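Solute binding protein MsmE (Bacillus subtilis subsp. subtilis str. 168, PDB 4R6H) binds melibiose, raffinose and stachyose and serves as the solute-binding protein of the ABC transporter that imports these sugars. Local coordinates at residues 140-152 against 283-295. Sequence-based numbering, arbitrary orientation.
Sequences QAKDGLAYNRNIL and PNVKVGIIPTPAI
L145 and Y147 each pair through two backbone hydrogen bonds, with I290 and G288, in an antiparallel ladder that R149 N extends to K286 O (3.0 Å). Packing is tight around G288. The Y147 ring lies against this glycine, CE1 3.4 Å from G288 C. With CG of Y147 between the backbone N and the carbonyl carbon (chi1 69°), the ring swings over the partner strand, where CE1 also meets I290 CG2 at 3.6 Å. In the conformer given, the R149 chain runs extended past K286 O, and a chi4 of -92° turns one guanidinium face over G288 CA near its rim, NH1 3.6 Å away. NH1 forms a salt bridge with D361. On the other sheet face, A146 CB rests on V287 CG1 (4.1 Å). N148 caps the helix: its OD1 accepts I151 N and N150 ND2 from opposite faces of the carboxamide plane. With an alanine here, I151 N would probably lose its side-chain cap, N150 ND2 its acceptor and N263 its bond to N148 ND2. The solvent side is looser: at N150, N284 and exposed K286, water 3 joins N150 OD1 to N284 O. Strand 141-148 also pairs with strands 265-269 and 303-306 in the mixed sheet of this family 1 bacterial solute-binding protein; helix 192-206 packs against T292 and P293.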
loop_
_atom_site.group_PDB
_atom_site.type_symbol
_atom_site.label_atom_id
_atom_site.label_comp_id
_atom_site.label_asym_id
_atom_site.label_seq_id
_atom_site.Cartn_x
_atom_site.Cartn_y
_atom_site.Cartn_z
ATOM N N GLN A 140 5.176 7.635 -0.980
ATOM C CA GLN A 140 4.140 7.231 -0.060
ATOM C C GLN A 140 2.969 6.652 -0.818
ATOM O O GLN A 140 2.696 7.074 -1.928
ATOM C CB GLN A 140 3.657 8.418 0.753
ATOM C CG GLN A 140 3.241 9.612 -0.069
ATOM C CD GLN A 140 2.693 10.738 0.793
ATOM O OE1 GLN A 140 1.659 10.552 1.488
ATOM N NE2 GLN A 140 3.359 11.876 0.767
ATOM N N ALA A 141 2.283 5.727 -0.179
ATOM C CA ALA A 141 1.139 5.078 -0.773
ATOM C C ALA A 141 -0.137 5.692 -0.226
ATOM O O ALA A 141 -0.230 5.948 0.993
ATOM C CB ALA A 141 1.127 3.591 -0.464
ATOM N N LYS A 142 -1.115 5.904 -1.112
ATOM C CA LYS A 142 -2.417 6.439 -0.729
ATOM C C LYS A 142 -3.472 5.740 -1.577
ATOM O O LYS A 142 -3.747 6.156 -2.708
ATOM C CB LYS A 142 -2.492 7.958 -0.853
ATOM C CG LYS A 142 -1.729 8.719 0.224
ATOM C CD LYS A 142 -1.989 10.218 0.200
ATOM C CE LYS A 142 -1.259 10.945 -0.917
ATOM N NZ LYS A 142 -1.482 12.422 -0.761
ATOM N N ASP A 143 -4.087 4.692 -1.010
ATOM C CA ASP A 143 -4.987 3.796 -1.729
ATOM C C ASP A 143 -6.435 3.987 -1.291
ATOM O O ASP A 143 -6.767 4.112 -0.071
ATOM C CB ASP A 143 -4.597 2.343 -1.473
ATOM C CG ASP A 143 -3.310 1.942 -2.152
ATOM O OD1 ASP A 143 -2.931 2.531 -3.189
ATOM O OD2 ASP A 143 -2.682 0.982 -1.647
ATOM N N GLY A 144 -7.301 3.982 -2.311
ATOM C CA GLY A 144 -8.733 3.934 -2.140
ATOM C C GLY A 144 -9.335 3.055 -3.209
ATOM O O GLY A 144 -9.004 1.848 -3.321
ATOM N N LEU A 145 -10.183 3.668 -4.041
ATOM C CA LEU A 145 -10.801 2.993 -5.164
ATOM C C LEU A 145 -10.463 3.726 -6.461
ATOM O O LEU A 145 -10.499 4.982 -6.489
ATOM C CB LEU A 145 -12.327 2.992 -5.012
ATOM C CG LEU A 145 -12.892 2.347 -3.777
ATOM C CD1 LEU A 145 -14.374 2.601 -3.651
ATOM C CD2 LEU A 145 -12.655 0.851 -3.789
ATOM N N ALA A 146 -10.208 2.969 -7.506
ATOM C CA ALA A 146 -10.073 3.509 -8.850
ATOM C C ALA A 146 -11.412 3.400 -9.568
ATOM O O ALA A 146 -12.186 2.473 -9.336
ATOM C CB ALA A 146 -9.016 2.776 -9.623
ATOM N N TYR A 147 -11.710 4.366 -10.456
ATOM C CA TYR A 147 -13.004 4.366 -11.088
ATOM C C TYR A 147 -12.967 5.062 -12.437
ATOM O O TYR A 147 -12.108 5.899 -12.698
ATOM C CB TYR A 147 -14.048 5.045 -10.198
ATOM C CG TYR A 147 -13.863 6.530 -10.057
ATOM C CD1 TYR A 147 -12.864 7.075 -9.247
ATOM C CD2 TYR A 147 -14.633 7.418 -10.804
ATOM C CE1 TYR A 147 -12.690 8.456 -9.146
ATOM C CE2 TYR A 147 -14.470 8.766 -10.690
ATOM C CZ TYR A 147 -13.500 9.284 -9.860
ATOM O OH TYR A 147 -13.281 10.662 -9.799
ATOM N N ASN A 148 -13.932 4.711 -13.282
ATOM C CA ASN A 148 -14.102 5.311 -14.604
ATOM C C ASN A 148 -14.947 6.559 -14.472
ATOM O O ASN A 148 -16.128 6.483 -14.174
ATOM C CB ASN A 148 -14.751 4.289 -15.528
ATOM C CG ASN A 148 -14.912 4.778 -16.927
ATOM O OD1 ASN A 148 -15.271 5.947 -17.155
ATOM N ND2 ASN A 148 -14.692 3.890 -17.881
ATOM N N ARG A 149 -14.319 7.722 -14.628
ATOM C CA ARG A 149 -15.002 9.000 -14.412
ATOM C C ARG A 149 -16.213 9.175 -15.334
ATOM O O ARG A 149 -17.270 9.647 -14.893
ATOM C CB ARG A 149 -14.041 10.149 -14.625
ATOM C CG ARG A 149 -12.788 10.151 -13.759
ATOM C CD ARG A 149 -11.939 11.372 -14.095
ATOM N NE ARG A 149 -10.653 11.458 -13.426
ATOM C CZ ARG A 149 -10.424 12.088 -12.269
ATOM N NH1 ARG A 149 -9.191 12.104 -11.830
ATOM N NH2 ARG A 149 -11.381 12.723 -11.597
ATOM N N ASN A 150 -16.064 8.757 -16.575
ATOM C CA ASN A 150 -17.111 8.949 -17.567
ATOM C C ASN A 150 -18.339 8.101 -17.239
ATOM O O ASN A 150 -19.465 8.569 -17.427
ATOM C CB ASN A 150 -16.531 8.589 -18.931
ATOM C CG ASN A 150 -15.035 8.976 -19.063
ATOM O OD1 ASN A 150 -14.730 10.096 -19.467
ATOM N ND2 ASN A 150 -14.098 8.061 -18.668
ATOM N N ILE A 151 -18.115 6.872 -16.727
ATOM C CA ILE A 151 -19.236 6.013 -16.386
ATOM C C ILE A 151 -20.039 6.599 -15.243
ATOM O O ILE A 151 -21.277 6.612 -15.262
ATOM C CB ILE A 151 -18.768 4.559 -16.084
ATOM C CG1 ILE A 151 -18.313 3.866 -17.356
ATOM C CG2 ILE A 151 -19.856 3.752 -15.414
ATOM C CD1 ILE A 151 -17.668 2.516 -17.132
ATOM N N LEU A 152 -19.353 7.097 -14.214
ATOM C CA LEU A 152 -20.064 7.711 -13.122
ATOM C C LEU A 152 -20.844 8.949 -13.589
ATOM O O LEU A 152 -21.992 9.090 -13.208
ATOM C CB LEU A 152 -19.175 8.051 -11.927
ATOM C CG LEU A 152 -18.857 6.920 -10.959
ATOM C CD1 LEU A 152 -18.293 5.659 -11.568
ATOM C CD2 LEU A 152 -18.015 7.446 -9.811
ATOM N N PRO A 283 -6.977 6.958 -24.720
ATOM C CA PRO A 283 -6.931 8.246 -24.048
ATOM C C PRO A 283 -8.311 8.838 -23.760
ATOM O O PRO A 283 -8.390 9.771 -22.992
ATOM C CB PRO A 283 -6.130 9.137 -25.026
ATOM C CG PRO A 283 -6.205 8.463 -26.304
ATOM C CD PRO A 283 -6.363 6.992 -26.060
ATOM N N ASN A 284 -9.367 8.262 -24.342
ATOM C CA ASN A 284 -10.698 8.721 -24.079
ATOM C C ASN A 284 -11.272 8.212 -22.768
ATOM O O ASN A 284 -12.322 8.671 -22.379
ATOM C CB ASN A 284 -11.644 8.287 -25.167
ATOM C CG ASN A 284 -11.255 8.855 -26.497
ATOM O OD1 ASN A 284 -11.316 10.074 -26.669
ATOM N ND2 ASN A 284 -10.761 8.018 -27.393
ATOM N N VAL A 285 -10.589 7.283 -22.096
ATOM C CA VAL A 285 -11.048 6.820 -20.786
ATOM C C VAL A 285 -10.196 7.425 -19.685
ATOM O O VAL A 285 -8.979 7.259 -19.688
ATOM C CB VAL A 285 -10.961 5.277 -20.691
ATOM C CG1 VAL A 285 -11.336 4.740 -19.293
ATOM C CG2 VAL A 285 -11.880 4.654 -21.729
ATOM N N LYS A 286 -10.863 8.126 -18.774
ATOM C CA LYS A 286 -10.223 8.825 -17.689
ATOM C C LYS A 286 -10.517 8.060 -16.400
ATOM O O LYS A 286 -11.687 7.933 -15.983
ATOM C CB LYS A 286 -10.753 10.252 -17.537
ATOM C CG LYS A 286 -10.723 11.122 -18.795
ATOM C CD LYS A 286 -9.313 11.371 -19.308
ATOM C CE LYS A 286 -9.309 12.362 -20.479
ATOM N NZ LYS A 286 -9.710 13.739 -20.067
ATOM N N VAL A 287 -9.475 7.515 -15.812
ATOM C CA VAL A 287 -9.556 6.781 -14.536
ATOM C C VAL A 287 -9.105 7.720 -13.435
ATOM O O VAL A 287 -8.040 8.333 -13.514
ATOM C CB VAL A 287 -8.667 5.519 -14.541
ATOM C CG1 VAL A 287 -8.728 4.808 -13.188
ATOM C CG2 VAL A 287 -9.099 4.600 -15.684
ATOM N N GLY A 288 -9.923 7.836 -12.399
ATOM C CA GLY A 288 -9.639 8.603 -11.210
ATOM C C GLY A 288 -9.503 7.715 -9.992
ATOM O O GLY A 288 -9.763 6.521 -10.059
ATOM N N ILE A 289 -9.088 8.324 -8.890
ATOM C CA ILE A 289 -9.090 7.635 -7.591
ATOM C C ILE A 289 -9.836 8.452 -6.559
ATOM O O ILE A 289 -9.895 9.687 -6.635
ATOM C CB ILE A 289 -7.657 7.260 -7.085
ATOM C CG1 ILE A 289 -6.753 8.497 -7.036
ATOM C CG2 ILE A 289 -7.066 6.191 -7.969
ATOM C CD1 ILE A 289 -5.456 8.341 -6.292
ATOM N N ILE A 290 -10.431 7.749 -5.606
ATOM C CA ILE A 290 -11.044 8.326 -4.430
ATOM C C ILE A 290 -10.544 7.575 -3.206
ATOM O O ILE A 290 -10.131 6.435 -3.310
ATOM C CB ILE A 290 -12.604 8.296 -4.487
ATOM C CG1 ILE A 290 -13.125 6.872 -4.622
ATOM C CG2 ILE A 290 -13.096 9.182 -5.612
ATOM C CD1 ILE A 290 -14.646 6.846 -4.688
ATOM N N PRO A 291 -10.619 8.233 -2.029
ATOM C CA PRO A 291 -10.219 7.577 -0.801
ATOM C C PRO A 291 -11.118 6.365 -0.511
ATOM O O PRO A 291 -12.218 6.227 -1.074
ATOM C CB PRO A 291 -10.451 8.651 0.272
ATOM C CG PRO A 291 -10.698 9.917 -0.411
ATOM C CD PRO A 291 -11.005 9.633 -1.837
ATOM N N THR A 292 -10.663 5.523 0.388
ATOM C CA THR A 292 -11.458 4.382 0.849
ATOM C C THR A 292 -12.682 4.899 1.579
ATOM O O THR A 292 -12.541 5.690 2.510
ATOM C CB THR A 292 -10.637 3.481 1.799
ATOM O OG1 THR A 292 -9.481 2.985 1.106
ATOM C CG2 THR A 292 -11.438 2.283 2.251
ATOM N N PRO A 293 -13.893 4.478 1.154
ATOM C CA PRO A 293 -15.085 4.922 1.881
ATOM C C PRO A 293 -15.093 4.536 3.353
ATOM O O PRO A 293 -14.622 3.458 3.732
ATOM C CB PRO A 293 -16.206 4.216 1.140
ATOM C CG PRO A 293 -15.710 4.049 -0.269
ATOM C CD PRO A 293 -14.227 3.746 -0.070
ATOM N N ALA A 294 -15.697 5.413 4.148
ATOM C CA ALA A 294 -15.935 5.163 5.557
ATOM C C ALA A 294 -17.079 4.165 5.747
ATOM O O ALA A 294 -17.876 3.926 4.840
ATOM C CB ALA A 294 -16.292 6.476 6.242
ATOM N N ILE A 295 -17.113 3.595 6.953
ATOM C CA ILE A 295 -18.118 2.596 7.308
ATOM C C ILE A 295 -19.034 3.060 8.430
ATOM O O ILE A 295 -20.241 2.794 8.368
ATOM C CB ILE A 295 -17.418 1.252 7.631
ATOM C CG1 ILE A 295 -16.960 0.610 6.317
ATOM C CG2 ILE A 295 -18.357 0.245 8.351
ATOM C CD1 ILE A 295 -15.998 -0.562 6.476
HETATM O O HOH W 1 -11.303 11.495 -8.181
HETATM O O HOH W 2 -7.920 10.971 -13.963
HETATM O O HOH W 3 -13.217 11.320 -22.007
#